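YesW protein (Bacillus subtilis, PDB 2ZUX) cleaves type I rhamnogalacturonan of plant cell walls by endo-acting elimination, as a calcium-binding beta-propeller lyase of polysaccharide lyase family 11. Local coordinates at residues 454-459 / 502-507; 506-509 / 513-516; 498-503 / 557-562. All coordinates share one frame; numbering follows the deposited sequence.

Interaction 1 (454-459 / 502-507). With CA (calcium ion), chain F; CA (calcium ion), chain E.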
ATOM      1  N   PHE A 454      -3.951  -2.326  11.039  1.00  8.62           N
ATOM      2  CA  PHE A 454      -3.268  -1.164  10.473  1.00  8.95           C
ATOM      3  C   PHE A 454      -2.971  -0.144  11.569  1.00  9.21           C
ATOM      4  O   PHE A 454      -3.666  -0.069  12.588  1.00  9.64           O
ATOM      5  CB  PHE A 454      -4.156  -0.473   9.420  1.00  9.17           C
ATOM      6  CG  PHE A 454      -4.034  -1.020   8.003  1.00  8.87           C
ATOM      7  CD1 PHE A 454      -3.879  -2.384   7.736  1.00 10.17           C
ATOM      8  CD2 PHE A 454      -4.156  -0.146   6.931  1.00  9.95           C
ATOM      9  CE1 PHE A 454      -3.809  -2.851   6.415  1.00  9.88           C
ATOM     10  CE2 PHE A 454      -4.080  -0.597   5.621  1.00 10.67           C
ATOM     11  CZ  PHE A 454      -3.906  -1.952   5.363  1.00 10.15           C
ATOM     12  N   GLY A 455      -1.934   0.652  11.332  1.00  8.94           N
ATOM     13  CA  GLY A 455      -1.715   1.900  12.047  1.00  9.16           C
ATOM     14  C   GLY A 455      -1.978   3.020  11.063  1.00  9.03           C
ATOM     15  O   GLY A 455      -1.690   2.875   9.870  1.00  9.04           O
ATOM     16  N   ILE A 456      -2.564   4.110  11.566  1.00  8.99           N
ATOM     17  CA  ILE A 456      -2.908   5.265  10.741  1.00  9.27           C
ATOM     18  C   ILE A 456      -2.641   6.576  11.482  1.00  9.15           C
ATOM     19  O   ILE A 456      -2.960   6.699  12.678  1.00  9.29           O
ATOM     20  CB  ILE A 456      -4.392   5.207  10.293  1.00  9.40           C
ATOM     21  CG1 ILE A 456      -4.693   6.344   9.322  1.00 10.02           C
ATOM     22  CG2 ILE A 456      -5.341   5.211  11.507  1.00 10.25           C
ATOM     23  CD1 ILE A 456      -6.073   6.287   8.719  1.00 10.68           C
ATOM     24  N   TRP A 457      -2.062   7.557  10.785  1.00  9.27           N
ATOM     25  CA  TRP A 457      -1.956   8.911  11.341  1.00  9.36           C
ATOM     26  C   TRP A 457      -3.249   9.649  11.033  1.00  9.23           C
ATOM     27  O   TRP A 457      -3.493  10.014   9.880  1.00  9.72           O
ATOM     28  CB  TRP A 457      -0.737   9.662  10.787  1.00  9.72           C
ATOM     29  CG  TRP A 457       0.551   9.070  11.293  1.00  9.47           C
ATOM     30  CD1 TRP A 457       1.000   9.086  12.589  1.00  9.74           C
ATOM     31  CD2 TRP A 457       1.537   8.356  10.533  1.00  9.95           C
ATOM     32  NE1 TRP A 457       2.204   8.417  12.681  1.00  9.77           N
ATOM     33  CE2 TRP A 457       2.552   7.957  11.437  1.00  9.87           C
ATOM     34  CE3 TRP A 457       1.659   8.004   9.175  1.00  9.47           C
ATOM     35  CZ2 TRP A 457       3.677   7.234  11.027  1.00 10.22           C
ATOM     36  CZ3 TRP A 457       2.785   7.282   8.772  1.00  9.99           C
ATOM     37  CH2 TRP A 457       3.771   6.901   9.701  1.00 10.18           C
ATOM     38  N   TRP A 458      -4.073   9.843  12.062  1.00  9.78           N
ATOM     39  CA  TRP A 458      -5.418  10.394  11.881  1.00 10.52           C
ATOM     40  C   TRP A 458      -5.692  11.676  12.653  1.00 10.70           C
ATOM     41  O   TRP A 458      -6.279  12.614  12.104  1.00 10.86           O
ATOM     42  CB  TRP A 458      -6.473   9.342  12.242  1.00 10.87           C
ATOM     43  CG  TRP A 458      -7.865   9.810  12.005  1.00 11.94           C
ATOM     44  CD1 TRP A 458      -8.789  10.153  12.949  1.00 12.18           C
ATOM     45  CD2 TRP A 458      -8.496  10.010  10.735  1.00 11.08           C
ATOM     46  NE1 TRP A 458      -9.965  10.532  12.343  1.00 12.46           N
ATOM     47  CE2 TRP A 458      -9.809  10.461  10.984  1.00 11.76           C
ATOM     48  CE3 TRP A 458      -8.083   9.834   9.407  1.00 11.53           C
ATOM     49  CZ2 TRP A 458     -10.716  10.740   9.951  1.00 12.00           C
ATOM     50  CZ3 TRP A 458      -8.987  10.122   8.382  1.00 11.54           C
ATOM     51  CH2 TRP A 458     -10.284  10.568   8.667  1.00 12.06           C
ATOM     52  N   ASP A 459      -5.313  11.715  13.928  1.00 10.99           N
ATOM     53  CA  ASP A 459      -5.537  12.912  14.720  1.00 11.61           C
ATOM     54  C   ASP A 459      -4.370  13.884  14.588  1.00 11.56           C
ATOM     55  O   ASP A 459      -3.552  13.768  13.668  1.00 11.26           O
ATOM     56  CB  ASP A 459      -5.898  12.576  16.178  1.00 11.97           C
ATOM     57  CG  ASP A 459      -4.736  12.000  16.970  1.00 12.30           C
ATOM     58  OD1 ASP A 459      -3.561  12.114  16.540  1.00 11.71           O
ATOM     59  OD2 ASP A 459      -5.014  11.436  18.047  1.00 13.78           O
ATOM     60  N   THR A 502     -10.290  -0.438   1.570  1.00  9.89           N
ATOM     61  CA  THR A 502      -9.924  -0.441   0.163  1.00  9.89           C
ATOM     62  C   THR A 502      -8.547   0.207  -0.030  1.00  9.73           C
ATOM     63  O   THR A 502      -7.730  -0.314  -0.790  1.00  9.33           O
ATOM     64  CB  THR A 502     -11.062   0.168  -0.700  1.00 10.12           C
ATOM     65  OG1 THR A 502     -12.040  -0.858  -0.930  1.00 10.42           O
ATOM     66  CG2 THR A 502     -10.583   0.661  -2.044  1.00 10.23           C
ATOM     67  N   LEU A 503      -8.264   1.291   0.692  1.00  9.55           N
ATOM     68  CA  LEU A 503      -6.924   1.878   0.680  1.00  9.52           C
ATOM     69  C   LEU A 503      -6.768   2.812   1.856  1.00  9.73           C
ATOM     70  O   LEU A 503      -7.719   3.504   2.218  1.00 10.53           O
ATOM     71  CB  LEU A 503      -6.659   2.651  -0.621  1.00  9.94           C
ATOM     72  CG  LEU A 503      -5.241   3.203  -0.842  1.00 10.39           C
ATOM     73  CD1 LEU A 503      -4.196   2.093  -0.920  1.00 11.00           C
ATOM     74  CD2 LEU A 503      -5.202   4.090  -2.075  1.00 10.85           C
ATOM     75  N   GLN A 504      -5.584   2.814   2.460  1.00  9.13           N
ATOM     76  CA  GLN A 504      -5.192   3.863   3.400  1.00  8.70           C
ATOM     77  C   GLN A 504      -3.955   4.546   2.839  1.00  8.51           C
ATOM     78  O   GLN A 504      -2.962   3.879   2.547  1.00  8.94           O
ATOM     79  CB  GLN A 504      -4.875   3.283   4.772  1.00  8.84           C
ATOM     80  CG  GLN A 504      -4.371   4.310   5.777  1.00  9.29           C
ATOM     81  CD  GLN A 504      -3.916   3.649   7.057  1.00  9.72           C
ATOM     82  OE1 GLN A 504      -4.715   3.005   7.757  1.00 10.01           O
ATOM     83  NE2 GLN A 504      -2.621   3.768   7.358  1.00  9.28           N
ATOM     84  N   ALA A 505      -4.004   5.867   2.662  1.00  8.88           N
ATOM     85  CA  ALA A 505      -2.869   6.604   2.102  1.00  9.35           C
ATOM     86  C   ALA A 505      -3.079   8.083   2.309  1.00  9.43           C
ATOM     87  O   ALA A 505      -4.217   8.569   2.261  1.00  9.37           O
ATOM     88  CB  ALA A 505      -2.729   6.326   0.610  1.00  9.43           C
ATOM     89  N   ASP A 506      -1.983   8.811   2.496  1.00  9.77           N
ATOM     90  CA  ASP A 506      -2.048  10.275   2.415  1.00  9.64           C
ATOM     91  C   ASP A 506      -2.191  10.681   0.953  1.00 10.59           C
ATOM     92  O   ASP A 506      -1.193  10.895   0.253  1.00 11.16           O
ATOM     93  CB  ASP A 506      -0.808  10.923   3.020  1.00  9.99           C
ATOM     94  CG  ASP A 506      -0.794  12.426   2.838  1.00 10.09           C
ATOM     95  OD1 ASP A 506      -1.879  13.023   2.633  1.00 10.56           O
ATOM     96  OD2 ASP A 506       0.300  13.005   2.902  1.00 10.37           O
ATOM     97  N   LEU A 507      -3.435  10.773   0.491  1.00 10.76           N
ATOM     98  CA  LEU A 507      -3.674  11.048  -0.922  1.00 12.50           C
ATOM     99  C   LEU A 507      -4.165  12.461  -1.222  1.00 12.02           C
ATOM    100  O   LEU A 507      -4.198  12.854  -2.377  1.00 11.74           O
ATOM    101  CB  LEU A 507      -4.565   9.979  -1.573  1.00 14.29           C
ATOM    102  CG  LEU A 507      -5.819   9.451  -0.894  1.00 16.52           C
ATOM    103  CD1 LEU A 507      -6.927  10.483  -0.889  1.00 19.56           C
ATOM    104  CD2 LEU A 507      -6.302   8.181  -1.598  1.00 14.85           C
TER
HETATM  105 CA    CA F 632      -1.754  10.880  15.951  1.00 10.72          CA
HETATM  106 CA    CA E 631      -3.778  13.692   3.941  1.00  9.78          CA
HETATM  107  O   HOH W   1      -1.740  11.625  13.606  1.00 10.96           O
HETATM  108  O   HOH W   2      -4.781  15.177   5.601  1.00 10.63           O
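The first strand of one propeller sheet, 454-456, is joined to strand 503-505 of the next sheet by a single side chain, Gln504, which reaches over to Phe454, Gly455 and Ile456. The two strand axes pass 9.0 Å apart at 38°, too far for backbone pairing. Gln504 spans the gap with an extended chain, its CG anti to the backbone N (chi1 176°). Its NE2 donates to Gly455 O at 2.8 Å, a nearly straight bond in which the acceptor lies in the amide plane of the glutamine. The other end of the amide is set among carbon atoms. Gln504 OE1 comes to the edge of the Phe454 ring, 3.3 Å from CD2, and the ring and amide planes stand almost perpendicular. On its other flank Ile456 CB is 3.4 Å from Gln504 OE1, while Ile456 CG1 and CD1 lie along the amide carbon. Beyond the strands the segments diverge to separate calcium ions, bound by Asp459 OD1 and Asp506 OD1. The bond from NE2 to Gly455 O helps set the rotation of the amide, whereas OE1, with no hydrogen-bond partner in the model, is buried against the ring edge of Phe454 and the aliphatic carbons of Ile456.

Interaction 2 (506-509 / 513-516); sequences DLLG and EEVV. With CA (calcium ion), chain E.
Asp506 and Glu513 lie with their CA atoms 4.0 Å apart, where the chain leaves strand 503-505 through an inverse gamma turn centred on Asp506 and comes back as the start of strand 514-519. The loop curls round the carboxylate of Glu514, whose OE1 accepts two backbone N-H groups: Leu507 N at 2.8 Å, bent (133°) and nearly in line with the C-O bond, and Leu508 N at 3.1 Å, straighter but from above the carboxylate plane. A bend at chi2 (60°) turns this carboxylate back to the loop, where both oxygens also bind a calcium ion. Asp506 OD1, at 2.4 Å from the calcium, Leu508 O and a water join them, and Asp510 O and Arg512 O complete the shell; Thr529 and Thr540 hold the second oxygens of Glu514 and Asp506. Leu507 CD1 packs 3.7 Å from Glu514 CG, and its CD2 meets Val516 CG2. An alanine at Leu507 would keep the N-H but would probably open a gap beside the methylenes of Glu514 and leave Val516 CG2 without this neighbour. With ligands at every second residue from Asp506 to Glu514, the ion probably draws close-set oxygens together that would otherwise repel, fastening the loop to its strand.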
ATOM      1  N   ASP A 506      -1.983   8.811   2.496  1.00  9.77           N
ATOM      2  CA  ASP A 506      -2.048  10.275   2.415  1.00  9.64           C
ATOM      3  C   ASP A 506      -2.191  10.681   0.953  1.00 10.59           C
ATOM      4  O   ASP A 506      -1.193  10.895   0.253  1.00 11.16           O
ATOM      5  CB  ASP A 506      -0.808  10.923   3.020  1.00  9.99           C
ATOM      6  CG  ASP A 506      -0.794  12.426   2.838  1.00 10.09           C
ATOM      7  OD1 ASP A 506      -1.879  13.023   2.633  1.00 10.56           O
ATOM      8  OD2 ASP A 506       0.300  13.005   2.902  1.00 10.37           O
ATOM      9  N   LEU A 507      -3.435  10.773   0.491  1.00 10.76           N
ATOM     10  CA  LEU A 507      -3.674  11.048  -0.922  1.00 12.50           C
ATOM     11  C   LEU A 507      -4.165  12.461  -1.222  1.00 12.02           C
ATOM     12  O   LEU A 507      -4.198  12.854  -2.377  1.00 11.74           O
ATOM     13  CB  LEU A 507      -4.565   9.979  -1.573  1.00 14.29           C
ATOM     14  CG  LEU A 507      -5.819   9.451  -0.894  1.00 16.52           C
ATOM     15  CD1 LEU A 507      -6.927  10.483  -0.889  1.00 19.56           C
ATOM     16  CD2 LEU A 507      -6.302   8.181  -1.598  1.00 14.85           C
ATOM     17  N   LEU A 508      -4.550  13.205  -0.191  1.00 11.97           N
ATOM     18  CA  LEU A 508      -4.898  14.624  -0.344  1.00 12.42           C
ATOM     19  C   LEU A 508      -4.711  15.325   0.993  1.00 11.84           C
ATOM     20  O   LEU A 508      -4.511  14.677   2.014  1.00 11.37           O
ATOM     21  CB  LEU A 508      -6.322  14.818  -0.874  1.00 13.82           C
ATOM     22  CG  LEU A 508      -7.476  14.059  -0.244  1.00 15.69           C
ATOM     23  CD1 LEU A 508      -7.974  14.744   1.015  1.00 16.71           C
ATOM     24  CD2 LEU A 508      -8.622  13.914  -1.262  1.00 17.36           C
ATOM     25  N   GLY A 509      -4.747  16.652   0.985  1.00 11.47           N
ATOM     26  CA  GLY A 509      -4.632  17.409   2.221  1.00 11.06           C
ATOM     27  C   GLY A 509      -3.253  17.306   2.842  1.00 10.55           C
ATOM     28  O   GLY A 509      -2.271  17.016   2.149  1.00 10.44           O
ATOM     29  N   GLU A 513      -3.271  10.543   7.065  1.00  9.34           N
ATOM     30  CA  GLU A 513      -3.663   9.585   6.050  1.00  9.37           C
ATOM     31  C   GLU A 513      -5.173   9.565   5.836  1.00  9.69           C
ATOM     32  O   GLU A 513      -5.934   9.606   6.786  1.00 10.06           O
ATOM     33  CB  GLU A 513      -3.164   8.203   6.455  1.00  9.44           C
ATOM     34  CG  GLU A 513      -1.662   8.148   6.645  1.00  9.51           C
ATOM     35  CD  GLU A 513      -1.184   6.781   7.069  1.00  9.72           C
ATOM     36  OE1 GLU A 513      -1.122   6.546   8.292  1.00  9.40           O
ATOM     37  OE2 GLU A 513      -0.902   5.950   6.174  1.00  9.82           O
ATOM     38  N   GLU A 514      -5.578   9.506   4.572  1.00  9.19           N
ATOM     39  CA  GLU A 514      -6.981   9.312   4.210  1.00  9.63           C
ATOM     40  C   GLU A 514      -7.304   7.828   4.234  1.00  9.92           C
ATOM     41  O   GLU A 514      -6.405   6.974   4.142  1.00 10.00           O
ATOM     42  CB  GLU A 514      -7.261   9.864   2.814  1.00  9.80           C
ATOM     43  CG  GLU A 514      -7.343  11.384   2.724  1.00  9.62           C
ATOM     44  CD  GLU A 514      -6.064  12.091   3.167  1.00  9.53           C
ATOM     45  OE1 GLU A 514      -4.981  11.810   2.597  1.00  9.83           O
ATOM     46  OE2 GLU A 514      -6.137  12.930   4.098  1.00 10.23           O
ATOM     47  N   VAL A 515      -8.589   7.521   4.373  1.00  9.93           N
ATOM     48  CA  VAL A 515      -9.059   6.145   4.263  1.00 10.44           C
ATOM     49  C   VAL A 515     -10.093   6.070   3.160  1.00 10.28           C
ATOM     50  O   VAL A 515     -11.000   6.903   3.087  1.00 10.66           O
ATOM     51  CB  VAL A 515      -9.701   5.631   5.556  1.00 10.92           C
ATOM     52  CG1 VAL A 515      -9.939   4.130   5.458  1.00 11.37           C
ATOM     53  CG2 VAL A 515      -8.833   5.942   6.750  1.00 12.81           C
ATOM     54  N   VAL A 516      -9.945   5.067   2.301  1.00 10.15           N
ATOM     55  CA  VAL A 516     -10.930   4.773   1.280  1.00 10.42           C
ATOM     56  C   VAL A 516     -11.621   3.476   1.689  1.00 10.45           C
ATOM     57  O   VAL A 516     -10.977   2.422   1.738  1.00 10.78           O
ATOM     58  CB  VAL A 516     -10.281   4.601  -0.106  1.00 10.18           C
ATOM     59  CG1 VAL A 516     -11.355   4.371  -1.177  1.00 11.09           C
ATOM     60  CG2 VAL A 516      -9.411   5.814  -0.445  1.00 11.07           C
TER
HETATM   61 CA    CA E 631      -3.778  13.692   3.941  1.00  9.78          CA
HETATM   62  O   HOH W   2      -4.781  15.177   5.601  1.00 10.63           O

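Interaction 3 (498-503 / 557-562). With CA (calcium ion), chain D; RAM (alpha-L-rhamnopyranose), chain M.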
ATOM      1  N   LYS A 498      -9.582 -10.338   7.610  1.00 11.03           N
ATOM      2  CA  LYS A 498      -8.519  -9.339   7.483  1.00 11.21           C
ATOM      3  C   LYS A 498      -9.036  -7.917   7.684  1.00 10.80           C
ATOM      4  O   LYS A 498      -8.302  -7.057   8.180  1.00 10.81           O
ATOM      5  CB  LYS A 498      -7.785  -9.472   6.149  1.00 10.97           C
ATOM      6  CG  LYS A 498      -7.123 -10.831   5.938  1.00 11.71           C
ATOM      7  CD  LYS A 498      -5.984 -11.101   6.937  1.00 12.63           C
ATOM      8  CE  LYS A 498      -5.455 -12.507   6.771  1.00 12.87           C
ATOM      9  NZ  LYS A 498      -4.361 -12.778   7.752  1.00 14.06           N
ATOM     10  N   ALA A 499     -10.298  -7.672   7.311  1.00 10.72           N
ATOM     11  CA  ALA A 499     -10.987  -6.403   7.600  1.00 10.41           C
ATOM     12  C   ALA A 499     -10.152  -5.173   7.216  1.00 10.20           C
ATOM     13  O   ALA A 499      -9.913  -4.276   8.032  1.00 10.77           O
ATOM     14  CB  ALA A 499     -11.422  -6.353   9.075  1.00 11.04           C
ATOM     15  N   THR A 500      -9.731  -5.144   5.953  1.00 10.23           N
ATOM     16  CA  THR A 500      -8.869  -4.089   5.447  1.00 10.47           C
ATOM     17  C   THR A 500      -9.656  -3.015   4.697  1.00 10.46           C
ATOM     18  O   THR A 500     -10.663  -3.318   4.051  1.00 10.83           O
ATOM     19  CB  THR A 500      -7.790  -4.668   4.506  1.00 10.62           C
ATOM     20  OG1 THR A 500      -8.417  -5.427   3.459  1.00 10.95           O
ATOM     21  CG2 THR A 500      -6.823  -5.559   5.281  1.00 10.79           C
ATOM     22  N   PRO A 501      -9.178  -1.762   4.741  1.00 10.17           N
ATOM     23  CA  PRO A 501      -9.824  -0.740   3.941  1.00  9.98           C
ATOM     24  C   PRO A 501      -9.468  -0.949   2.471  1.00  9.85           C
ATOM     25  O   PRO A 501      -8.437  -1.561   2.164  1.00  9.23           O
ATOM     26  CB  PRO A 501      -9.189   0.550   4.460  1.00 10.13           C
ATOM     27  CG  PRO A 501      -7.814   0.137   4.872  1.00 10.47           C
ATOM     28  CD  PRO A 501      -8.007  -1.237   5.474  1.00 10.32           C
ATOM     29  N   THR A 502     -10.290  -0.438   1.570  1.00  9.89           N
ATOM     30  CA  THR A 502      -9.924  -0.441   0.163  1.00  9.89           C
ATOM     31  C   THR A 502      -8.547   0.207  -0.030  1.00  9.73           C
ATOM     32  O   THR A 502      -7.730  -0.314  -0.790  1.00  9.33           O
ATOM     33  CB  THR A 502     -11.062   0.168  -0.700  1.00 10.12           C
ATOM     34  OG1 THR A 502     -12.040  -0.858  -0.930  1.00 10.42           O
ATOM     35  CG2 THR A 502     -10.583   0.661  -2.044  1.00 10.23           C
ATOM     36  N   LEU A 503      -8.264   1.291   0.692  1.00  9.55           N
ATOM     37  CA  LEU A 503      -6.924   1.878   0.680  1.00  9.52           C
ATOM     38  C   LEU A 503      -6.768   2.812   1.856  1.00  9.73           C
ATOM     39  O   LEU A 503      -7.719   3.504   2.218  1.00 10.53           O
ATOM     40  CB  LEU A 503      -6.659   2.651  -0.621  1.00  9.94           C
ATOM     41  CG  LEU A 503      -5.241   3.203  -0.842  1.00 10.39           C
ATOM     42  CD1 LEU A 503      -4.196   2.093  -0.920  1.00 11.00           C
ATOM     43  CD2 LEU A 503      -5.202   4.090  -2.075  1.00 10.85           C
ATOM     44  N   ALA A 557      -1.561  -9.462  -1.575  1.00  8.34           N
ATOM     45  CA  ALA A 557      -1.888 -10.572  -0.684  1.00  8.05           C
ATOM     46  C   ALA A 557      -2.526 -10.053   0.609  1.00  8.43           C
ATOM     47  O   ALA A 557      -3.588  -9.417   0.545  1.00  8.42           O
ATOM     48  CB  ALA A 557      -0.661 -11.456  -0.445  1.00  9.08           C
ATOM     49  N   TYR A 558      -1.941 -10.320   1.774  1.00  8.15           N
ATOM     50  CA  TYR A 558      -2.516  -9.807   3.014  1.00  8.57           C
ATOM     51  C   TYR A 558      -2.025  -8.401   3.317  1.00  8.80           C
ATOM     52  O   TYR A 558      -0.970  -8.198   3.924  1.00  8.85           O
ATOM     53  CB  TYR A 558      -2.273 -10.763   4.183  1.00  8.80           C
ATOM     54  CG  TYR A 558      -2.976 -12.110   4.050  1.00  9.42           C
ATOM     55  CD1 TYR A 558      -4.023 -12.308   3.144  1.00 10.38           C
ATOM     56  CD2 TYR A 558      -2.592 -13.187   4.846  1.00 10.33           C
ATOM     57  CE1 TYR A 558      -4.662 -13.553   3.045  1.00 10.66           C
ATOM     58  CE2 TYR A 558      -3.225 -14.428   4.744  1.00 11.26           C
ATOM     59  CZ  TYR A 558      -4.252 -14.596   3.828  1.00 11.20           C
ATOM     60  OH  TYR A 558      -4.902 -15.802   3.691  1.00 13.69           O
ATOM     61  N   ASN A 559      -2.840  -7.438   2.882  1.00  8.28           N
ATOM     62  CA  ASN A 559      -2.520  -6.009   2.927  1.00  8.04           C
ATOM     63  C   ASN A 559      -1.924  -5.620   4.270  1.00  8.47           C
ATOM     64  O   ASN A 559      -2.516  -5.922   5.311  1.00  8.37           O
ATOM     65  CB  ASN A 559      -3.791  -5.153   2.772  1.00  8.58           C
ATOM     66  CG  ASN A 559      -4.649  -5.515   1.563  1.00  8.77           C
ATOM     67  OD1 ASN A 559      -4.712  -6.665   1.117  1.00  9.29           O
ATOM     68  ND2 ASN A 559      -5.392  -4.528   1.080  1.00  9.03           N
ATOM     69  N   GLN A 560      -0.788  -4.918   4.230  1.00  8.17           N
ATOM     70  CA  GLN A 560      -0.128  -4.382   5.423  1.00  8.21           C
ATOM     71  C   GLN A 560      -0.105  -2.862   5.359  1.00  8.19           C
ATOM     72  O   GLN A 560      -0.108  -2.297   4.266  1.00  8.53           O
ATOM     73  CB  GLN A 560       1.310  -4.897   5.517  1.00  8.23           C
ATOM     74  CG  GLN A 560       1.406  -6.406   5.681  1.00  8.81           C
ATOM     75  CD  GLN A 560       0.781  -6.897   6.962  1.00  8.98           C
ATOM     76  OE1 GLN A 560       1.231  -6.559   8.057  1.00  9.48           O
ATOM     77  NE2 GLN A 560      -0.270  -7.698   6.834  1.00  9.08           N
ATOM     78  N   PRO A 561      -0.082  -2.203   6.533  1.00  8.41           N
ATOM     79  CA  PRO A 561      -0.059  -0.747   6.567  1.00  8.85           C
ATOM     80  C   PRO A 561       1.286  -0.167   6.141  1.00  8.64           C
ATOM     81  O   PRO A 561       2.316  -0.841   6.247  1.00  8.71           O
ATOM     82  CB  PRO A 561      -0.324  -0.428   8.045  1.00  9.23           C
ATOM     83  CG  PRO A 561       0.217  -1.616   8.790  1.00  9.18           C
ATOM     84  CD  PRO A 561      -0.097  -2.787   7.895  1.00  8.74           C
ATOM     85  N   PRO A 562       1.284   1.078   5.657  1.00  8.26           N
ATOM     86  CA  PRO A 562       2.523   1.703   5.206  1.00  8.58           C
ATOM     87  C   PRO A 562       3.325   2.331   6.338  1.00  8.68           C
ATOM     88  O   PRO A 562       2.779   2.673   7.394  1.00  8.89           O
ATOM     89  CB  PRO A 562       2.028   2.775   4.235  1.00  8.48           C
ATOM     90  CG  PRO A 562       0.690   3.185   4.806  1.00  8.47           C
ATOM     91  CD  PRO A 562       0.106   1.943   5.441  1.00  8.29           C
TER
HETATM   92 CA    CA D 630      -4.880  -8.007  -0.867  1.00  8.35          CA
HETATM   93  C1  RAM M 639      -8.924 -13.861   2.576  1.00 17.63           C
HETATM   94  C2  RAM M 639      -8.281 -14.151   3.931  1.00 17.76           C
HETATM   95  C3  RAM M 639      -9.254 -13.863   5.079  1.00 16.68           C
HETATM   96  C4  RAM M 639     -10.586 -14.588   4.870  1.00 16.55           C
HETATM   97  C5  RAM M 639     -11.146 -14.254   3.484  1.00 16.72           C
HETATM   98  C6  RAM M 639     -12.400 -15.073   3.208  1.00 17.33           C
HETATM   99  O1  RAM M 639      -9.051 -12.470   2.387  1.00 17.04           O
HETATM  100  O2  RAM M 639      -7.889 -15.509   3.938  1.00 19.57           O
HETATM  101  O3  RAM M 639      -8.691 -14.237   6.322  1.00 17.70           O
HETATM  102  O4  RAM M 639     -11.491 -14.239   5.902  1.00 16.16           O
HETATM  103  O5  RAM M 639     -10.184 -14.507   2.461  1.00 17.98           O
HETATM  104  O   HOH W   3      -5.657  -1.805   1.842  1.00 10.50           O
HETATM  105  O   HOH W   4      -6.592  -9.466  -0.341  1.00  9.49           O
HETATM  106  O   HOH W   5      -4.607  -9.274  -2.870  1.00  8.30           O
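Lys498 lays the end of its side chain over one face of the Tyr558 ring, with CE above the ring centre, 3.5 Å from the centroid, in a CH-pi contact. NZ runs on past the middle towards CD2 and CE2; it stays 3.9 Å from the Tyr558 centroid, an off-centre cation-pi pair tilted 32° from the ring normal. A bend at chi2 (-65°) brings the lysine chain to the ring, after which it continues straight to NZ. The same pair lines a rhamnose pocket. Lys498 CG lies 3.8 Å from C3 of the sugar, and Tyr558 OH comes to 3.0 Å from its O2, while Thr497 OG1 makes a hydrogen bond to the rhamnose. His177 meets the tyrosine ring edge-to-face, and the His326 ring also packs against it.

Next along the chain, Asn559 turns its amide between a metal and a water. Its OD1 binds calcium at 2.4 Å, and Ala557 O binds the same ion; Asp116, Asn555 O and two waters complete six ligands. Asn559 ND2 donates to another water at 2.8 Å, which lies within hydrogen-bonding distance of Pro501 O and can bridge the two segments. Thr500 packs across this side chain at about a right angle, its CG2 4.0 Å from Asn559 CB. Tyr558 O accepts from Gln560 NE2 (3.0 Å), a nearly straight bond that comes from above the carbonyl plane and ties the Gln560 side chain back to the tyrosine backbone. Ala557 and Asn559, on the two sides of Tyr558 in sequence, bind one calcium ion, which probably helps hold the loop in place. Tyr558 is a substrate-binding residue, so a rhamnose pocket and a calcium site adjoin here in the beta-propeller of this family 11 lyase.

In the fold
Following the chain, 454-459 comes first and is met by 502-507, so interaction 1 closes a loop that contains the remaining strands of its own sheet, 465-487, and ties that sheet to the next. Before this loop is complete, 498-503 opens interaction 3; the two share Thr502 and Leu503, so their spans just overlap. Interaction 2 is the short local closure, 506-509 with 513-516, and falls wholly within the long excursion that ends when 557-562 returns. It shares Asp506 and Leu507 with interaction 1, and strands 503-505 and 514-519 pair as neighbours. Phe454 of interaction 1 also packs against Asn559 and Pro561, bringing strand 454-456 against the loop that carries the calcium ligand Asn559.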